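PDB 3TZG: DUF4595 domain-containing protein from Bacteroides vulgatus, which is of unknown function but folds as a porin-like beta barrel. Local coordinates for residues V217-I231 against L234-Y248. Residues are numbered along the deposited sequence; the frame is centred on the assembly and turned at random.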
loop_
_atom_site.group_PDB
_atom_site.type_symbol
_atom_site.label_atom_id
_atom_site.label_comp_id
_atom_site.label_asym_id
_atom_site.label_seq_id
_atom_site.Cartn_x
_atom_site.Cartn_y
_atom_site.Cartn_z
ATOM N N VAL A 217 12.175 -3.965 -12.255
ATOM C CA VAL A 217 10.987 -3.667 -13.058
ATOM C C VAL A 217 10.968 -2.181 -13.463
ATOM O O VAL A 217 11.687 -1.348 -12.893
ATOM C CB VAL A 217 9.660 -4.038 -12.332
ATOM C CG1 VAL A 217 9.599 -5.517 -12.001
ATOM C CG2 VAL A 217 9.449 -3.197 -11.086
ATOM N N HIS A 218 10.118 -1.870 -14.438
ATOM C CA HIS A 218 9.865 -0.543 -14.917
ATOM C C HIS A 218 8.390 -0.219 -14.713
ATOM O O HIS A 218 7.524 -1.062 -14.989
ATOM C CB HIS A 218 10.263 -0.428 -16.393
ATOM C CG HIS A 218 9.958 0.916 -17.012
ATOM N ND1 HIS A 218 10.736 2.032 -16.744
ATOM C CD2 HIS A 218 8.948 1.280 -17.830
ATOM C CE1 HIS A 218 10.183 3.020 -17.424
ATOM N NE2 HIS A 218 9.112 2.611 -18.094
ATOM N N ALA A 219 8.095 0.998 -14.218
ATOM C CA ALA A 219 6.727 1.474 -14.058
ATOM C C ALA A 219 6.374 2.362 -15.221
ATOM O O ALA A 219 7.153 3.226 -15.591
ATOM C CB ALA A 219 6.574 2.213 -12.753
ATOM N N ASN A 220 5.244 2.124 -15.830
ATOM C CA ASN A 220 4.827 2.886 -16.991
ATOM C C ASN A 220 3.447 3.568 -16.728
ATOM O O ASN A 220 2.458 2.905 -16.364
ATOM C CB ASN A 220 4.781 1.968 -18.224
ATOM C CG ASN A 220 4.451 2.719 -19.468
ATOM O OD1 ASN A 220 5.219 3.586 -19.906
ATOM N ND2 ASN A 220 3.260 2.495 -19.988
ATOM N N TYR A 221 3.401 4.907 -16.921
ATOM C CA TYR A 221 2.202 5.667 -16.649
ATOM C C TYR A 221 1.701 6.409 -17.866
ATOM O O TYR A 221 2.473 7.167 -18.458
ATOM C CB TYR A 221 2.467 6.695 -15.530
ATOM C CG TYR A 221 3.194 6.162 -14.328
ATOM C CD1 TYR A 221 2.500 5.555 -13.282
ATOM C CD2 TYR A 221 4.575 6.293 -14.211
ATOM C CE1 TYR A 221 3.167 5.057 -12.166
ATOM C CE2 TYR A 221 5.254 5.801 -13.099
ATOM C CZ TYR A 221 4.543 5.185 -12.076
ATOM O OH TYR A 221 5.188 4.685 -10.978
ATOM N N ARG A 222 0.422 6.267 -18.216
ATOM C CA ARG A 222 -0.153 7.126 -19.253
ATOM C C ARG A 222 -1.018 8.142 -18.552
ATOM O O ARG A 222 -1.819 7.786 -17.671
ATOM C CB ARG A 222 -0.886 6.416 -20.391
ATOM C CG ARG A 222 -1.909 5.383 -20.036
ATOM C CD ARG A 222 -2.339 4.655 -21.306
ATOM N NE ARG A 222 -1.200 4.120 -22.068
ATOM C CZ ARG A 222 -1.325 3.427 -23.199
ATOM N NH1 ARG A 222 -2.534 3.151 -23.689
ATOM N NH2 ARG A 222 -0.241 2.995 -23.847
ATOM N N LEU A 223 -0.742 9.426 -18.859
ATOM C CA LEU A 223 -1.330 10.591 -18.210
ATOM C C LEU A 223 -2.304 11.312 -19.115
ATOM O O LEU A 223 -1.987 11.605 -20.269
ATOM C CB LEU A 223 -0.212 11.562 -17.780
ATOM C CG LEU A 223 0.852 11.029 -16.804
ATOM C CD1 LEU A 223 2.130 11.783 -16.972
ATOM C CD2 LEU A 223 0.405 11.103 -15.354
ATOM N N ASP A 224 -3.496 11.579 -18.584
ATOM C CA ASP A 224 -4.560 12.326 -19.255
ATOM C C ASP A 224 -4.659 13.653 -18.538
ATOM O O ASP A 224 -5.102 13.703 -17.388
ATOM C CB ASP A 224 -5.878 11.533 -19.251
ATOM C CG ASP A 224 -6.741 11.673 -20.492
ATOM O OD1 ASP A 224 -7.091 12.823 -20.850
ATOM O OD2 ASP A 224 -7.135 10.629 -21.061
ATOM N N ASP A 225 -4.133 14.700 -19.193
ATOM C CA ASP A 225 -3.970 16.077 -18.730
ATOM C C ASP A 225 -3.573 16.081 -17.232
ATOM O O ASP A 225 -4.355 16.509 -16.379
ATOM C CB ASP A 225 -5.180 17.018 -19.029
ATOM C CG ASP A 225 -6.613 16.529 -18.864
ATOM O OD1 ASP A 225 -6.925 15.949 -17.803
ATOM O OD2 ASP A 225 -7.463 16.874 -19.727
ATOM N N GLU A 226 -2.329 15.564 -16.952
ATOM C CA GLU A 226 -1.610 15.516 -15.662
ATOM C C GLU A 226 -2.095 14.369 -14.716
ATOM O O GLU A 226 -1.410 14.053 -13.747
ATOM C CB GLU A 226 -1.755 16.880 -14.936
ATOM C CG GLU A 226 -0.764 17.203 -13.823
ATOM C CD GLU A 226 -0.823 18.650 -13.353
ATOM O OE1 GLU A 226 -0.849 18.873 -12.121
ATOM O OE2 GLU A 226 -0.895 19.559 -14.215
ATOM N N ASN A 227 -3.216 13.726 -15.019
ATOM C CA ASN A 227 -3.754 12.670 -14.168
ATOM C C ASN A 227 -3.377 11.276 -14.662
ATOM O O ASN A 227 -3.697 10.939 -15.803
ATOM C CB ASN A 227 -5.274 12.776 -14.117
ATOM C CG ASN A 227 -5.818 14.049 -13.561
ATOM O OD1 ASN A 227 -6.719 14.652 -14.128
ATOM N ND2 ASN A 227 -5.288 14.484 -12.447
ATOM N N PRO A 228 -2.808 10.393 -13.822
ATOM C CA PRO A 228 -2.494 9.046 -14.321
ATOM C C PRO A 228 -3.764 8.220 -14.530
ATOM O O PRO A 228 -4.495 7.926 -13.566
ATOM C CB PRO A 228 -1.612 8.457 -13.218
ATOM C CG PRO A 228 -1.240 9.564 -12.357
ATOM C CD PRO A 228 -2.333 10.565 -12.437
ATOM N N VAL A 229 -4.026 7.852 -15.795
ATOM C CA VAL A 229 -5.232 7.090 -16.139
ATOM C C VAL A 229 -4.876 5.610 -16.333
ATOM O O VAL A 229 -5.778 4.780 -16.438
ATOM C CB VAL A 229 -6.002 7.660 -17.352
ATOM C CG1 VAL A 229 -6.710 8.936 -16.953
ATOM C CG2 VAL A 229 -5.100 7.898 -18.559
ATOM N N ARG A 230 -3.570 5.278 -16.328
ATOM C CA ARG A 230 -3.106 3.893 -16.375
ATOM C C ARG A 230 -1.739 3.761 -15.694
ATOM O O ARG A 230 -0.796 4.485 -16.033
ATOM C CB ARG A 230 -3.038 3.327 -17.804
ATOM C CG ARG A 230 -2.755 1.836 -17.779
ATOM C CD ARG A 230 -2.080 1.338 -19.001
ATOM N NE ARG A 230 -3.013 0.983 -20.061
ATOM C CZ ARG A 230 -2.628 0.581 -21.274
ATOM N NH1 ARG A 230 -1.321 0.529 -21.589
ATOM N NH2 ARG A 230 -3.536 0.284 -22.200
ATOM N N ILE A 231 -1.642 2.806 -14.758
ATOM C CA ILE A 231 -0.408 2.461 -14.044
ATOM C C ILE A 231 -0.035 1.032 -14.416
ATOM O O ILE A 231 -0.858 0.135 -14.259
ATOM C CB ILE A 231 -0.521 2.645 -12.507
ATOM C CG1 ILE A 231 -0.994 4.088 -12.132
ATOM C CG2 ILE A 231 0.820 2.305 -11.847
ATOM C CD1 ILE A 231 -1.235 4.330 -10.675
ATOM N N LEU A 234 6.125 -3.438 -15.546
ATOM C CA LEU A 234 6.633 -4.419 -16.508
ATOM C C LEU A 234 8.029 -4.973 -16.170
ATOM O O LEU A 234 8.902 -4.255 -15.671
ATOM C CB LEU A 234 6.723 -3.790 -17.904
ATOM C CG LEU A 234 5.459 -3.282 -18.527
ATOM C CD1 LEU A 234 5.733 -2.010 -19.228
ATOM C CD2 LEU A 234 4.838 -4.318 -19.462
ATOM N N TYR A 235 8.238 -6.245 -16.539
ATOM C CA TYR A 235 9.503 -6.939 -16.458
ATOM C C TYR A 235 9.994 -7.241 -17.870
ATOM O O TYR A 235 9.222 -7.726 -18.694
ATOM C CB TYR A 235 9.407 -8.219 -15.624
ATOM C CG TYR A 235 10.704 -9.007 -15.646
ATOM C CD1 TYR A 235 11.767 -8.672 -14.804
ATOM C CD2 TYR A 235 10.894 -10.049 -16.550
ATOM C CE1 TYR A 235 12.972 -9.381 -14.840
ATOM C CE2 TYR A 235 12.099 -10.746 -16.610
ATOM C CZ TYR A 235 13.136 -10.416 -15.752
ATOM O OH TYR A 235 14.305 -11.152 -15.811
ATOM N N ASN A 236 11.286 -6.971 -18.131
ATOM C CA ASN A 236 11.997 -7.186 -19.388
ATOM C C ASN A 236 11.225 -6.579 -20.560
ATOM O O ASN A 236 11.120 -7.181 -21.642
ATOM C CB ASN A 236 12.277 -8.662 -19.626
ATOM C CG ASN A 236 13.221 -8.886 -20.773
ATOM O OD1 ASN A 236 14.178 -8.121 -21.003
ATOM N ND2 ASN A 236 12.939 -9.913 -21.548
ATOM N N TYR A 237 10.705 -5.358 -20.334
ATOM C CA TYR A 237 9.968 -4.520 -21.285
ATOM C C TYR A 237 8.595 -5.080 -21.697
ATOM O O TYR A 237 7.727 -4.286 -22.028
ATOM C CB TYR A 237 10.769 -4.284 -22.581
ATOM C CG TYR A 237 12.206 -3.842 -22.390
ATOM C CD1 TYR A 237 12.532 -2.490 -22.273
ATOM C CD2 TYR A 237 13.250 -4.760 -22.456
ATOM C CE1 TYR A 237 13.861 -2.069 -22.178
ATOM C CE2 TYR A 237 14.581 -4.355 -22.334
ATOM C CZ TYR A 237 14.883 -3.005 -22.203
ATOM O OH TYR A 237 16.195 -2.596 -22.089
ATOM N N THR A 238 8.385 -6.396 -21.714
ATOM C CA THR A 238 7.125 -6.935 -22.236
ATOM C C THR A 238 6.292 -7.730 -21.221
ATOM O O THR A 238 5.081 -7.840 -21.435
ATOM C CB THR A 238 7.413 -7.864 -23.429
ATOM O OG1 THR A 238 8.218 -8.968 -22.995
ATOM C CG2 THR A 238 8.097 -7.140 -24.587
ATOM N N LYS A 239 6.901 -8.329 -20.172
ATOM C CA LYS A 239 6.098 -9.111 -19.220
ATOM C C LYS A 239 5.334 -8.153 -18.298
ATOM O O LYS A 239 5.931 -7.495 -17.447
ATOM C CB LYS A 239 6.953 -10.110 -18.418
ATOM C CG LYS A 239 6.156 -11.033 -17.505
ATOM C CD LYS A 239 7.075 -11.883 -16.649
ATOM C CE LYS A 239 6.358 -12.795 -15.675
ATOM N NZ LYS A 239 5.653 -13.915 -16.360
ATOM N N LEU A 240 4.008 -8.051 -18.506
ATOM C CA LEU A 240 3.149 -7.180 -17.712
ATOM C C LEU A 240 2.875 -7.858 -16.389
ATOM O O LEU A 240 2.416 -8.996 -16.378
ATOM C CB LEU A 240 1.847 -6.842 -18.472
ATOM C CG LEU A 240 0.876 -5.856 -17.820
ATOM C CD1 LEU A 240 1.489 -4.499 -17.655
ATOM C CD2 LEU A 240 -0.330 -5.707 -18.647
ATOM N N LEU A 241 3.214 -7.197 -15.284
ATOM C CA LEU A 241 3.044 -7.775 -13.956
ATOM C C LEU A 241 1.807 -7.232 -13.300
ATOM O O LEU A 241 1.192 -7.963 -12.543
ATOM C CB LEU A 241 4.273 -7.539 -13.043
ATOM C CG LEU A 241 5.662 -7.992 -13.578
ATOM C CD1 LEU A 241 6.732 -7.695 -12.604
ATOM C CD2 LEU A 241 5.693 -9.463 -13.958
ATOM N N SER A 242 1.442 -5.960 -13.555
ATOM C CA SER A 242 0.209 -5.339 -13.037
ATOM C C SER A 242 -0.232 -4.183 -13.919
ATOM O O SER A 242 0.597 -3.463 -14.483
ATOM C CB SER A 242 0.373 -4.852 -11.604
ATOM O OG SER A 242 1.078 -3.626 -11.554
ATOM N N ARG A 243 -1.543 -3.998 -14.017
ATOM C CA ARG A 243 -2.152 -2.900 -14.756
ATOM C C ARG A 243 -3.370 -2.383 -13.968
ATOM O O ARG A 243 -4.317 -3.126 -13.723
ATOM C CB ARG A 243 -2.523 -3.328 -16.183
ATOM C CG ARG A 243 -3.136 -2.228 -17.023
ATOM C CD ARG A 243 -3.581 -2.832 -18.317
ATOM N NE ARG A 243 -4.531 -2.015 -19.045
ATOM C CZ ARG A 243 -4.890 -2.255 -20.294
ATOM N NH1 ARG A 243 -4.334 -3.252 -20.974
ATOM N NH2 ARG A 243 -5.757 -1.457 -20.902
ATOM N N ILE A 244 -3.318 -1.114 -13.571
ATOM C CA ILE A 244 -4.407 -0.434 -12.881
ATOM C C ILE A 244 -4.885 0.692 -13.768
ATOM O O ILE A 244 -4.083 1.517 -14.194
ATOM C CB ILE A 244 -3.994 0.060 -11.466
ATOM C CG1 ILE A 244 -3.785 -1.146 -10.512
ATOM C CG2 ILE A 244 -5.012 1.044 -10.875
ATOM C CD1 ILE A 244 -2.339 -1.413 -10.227
ATOM N N ASP A 245 -6.174 0.696 -14.091
ATOM C CA ASP A 245 -6.780 1.754 -14.901
ATOM C C ASP A 245 -7.585 2.667 -13.972
ATOM O O ASP A 245 -8.256 2.164 -13.073
ATOM C CB ASP A 245 -7.637 1.161 -16.034
ATOM C CG ASP A 245 -6.849 0.580 -17.208
ATOM O OD1 ASP A 245 -5.873 1.218 -17.642
ATOM O OD2 ASP A 245 -7.297 -0.433 -17.781
ATOM N N LEU A 246 -7.452 3.991 -14.117
ATOM C CA LEU A 246 -8.134 4.939 -13.233
ATOM C C LEU A 246 -8.954 5.966 -14.004
ATOM O O LEU A 246 -8.549 6.434 -15.085
ATOM C CB LEU A 246 -7.131 5.688 -12.332
ATOM C CG LEU A 246 -6.241 4.851 -11.422
ATOM C CD1 LEU A 246 -4.876 4.671 -12.037
ATOM C CD2 LEU A 246 -6.054 5.529 -10.122
ATOM N N SER A 247 -10.108 6.344 -13.431
ATOM C CA SER A 247 -11.011 7.335 -14.019
ATOM C C SER A 247 -11.213 8.476 -13.047
ATOM O O SER A 247 -11.244 8.261 -11.831
ATOM C CB SER A 247 -12.342 6.696 -14.394
ATOM O OG SER A 247 -13.246 7.651 -14.919
ATOM N N TYR A 248 -11.368 9.688 -13.588
ATOM C CA TYR A 248 -11.563 10.914 -12.812
ATOM C C TYR A 248 -12.903 11.577 -13.179
ATOM O O TYR A 248 -13.186 12.679 -12.704
ATOM C CB TYR A 248 -10.384 11.871 -13.051
ATOM C CG TYR A 248 -9.038 11.294 -12.665
ATOM C CD1 TYR A 248 -8.339 10.459 -13.533
ATOM C CD2 TYR A 248 -8.454 11.593 -11.433
ATOM C CE1 TYR A 248 -7.124 9.890 -13.164
ATOM C CE2 TYR A 248 -7.222 11.053 -11.067
ATOM C CZ TYR A 248 -6.564 10.205 -11.938
ATOM O OH TYR A 248 -5.344 9.706 -11.600
#
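His-218 and Leu-234 form an antiparallel hydrogen-bonded pair that joins strand 213-224 to 227-235 of the porin-like beta barrel, and Ile-231 with Ile-244 likewise joins 227-235 to 239-247, in a meander of two hairpins. A classic bulge, Val-229 and Arg-230 facing Arg-222, interrupts the middle strand; there Leu-246 N is hydrogen-bonded to Val-229 O at 3.0 Å. On one face Ile-231 CD1 meets Leu-246 CD1 at 3.9 Å, and the Ile-244 side chain touches Val-13 of the N-terminal strand 12-15, which pairs with 239-247 on its other side. The other face carries charge: Arg-230 and Asp-245 run side by side, joined by a long salt bridge, NE to OD1 3.8 Å. Arg-230 bends at chi3 (-87°), which carries its NH2 over a face of the Arg-243 guanidinium. Arg-243 adds a weak bond from NE to OD2, and both guanidinium groups, their planes 50° apart, gather at the Asp-245 carboxylate, which probably balances their charge. Near the type I' turn 224-227, Asn-227 turns its CB over the Tyr-248 ring, a CH-pi contact 3.7 Å from the centroid, its amide stacked at 21°. Tyr-248 OH donates to Pro-228 O at 2.8 Å, above the carbonyl plane.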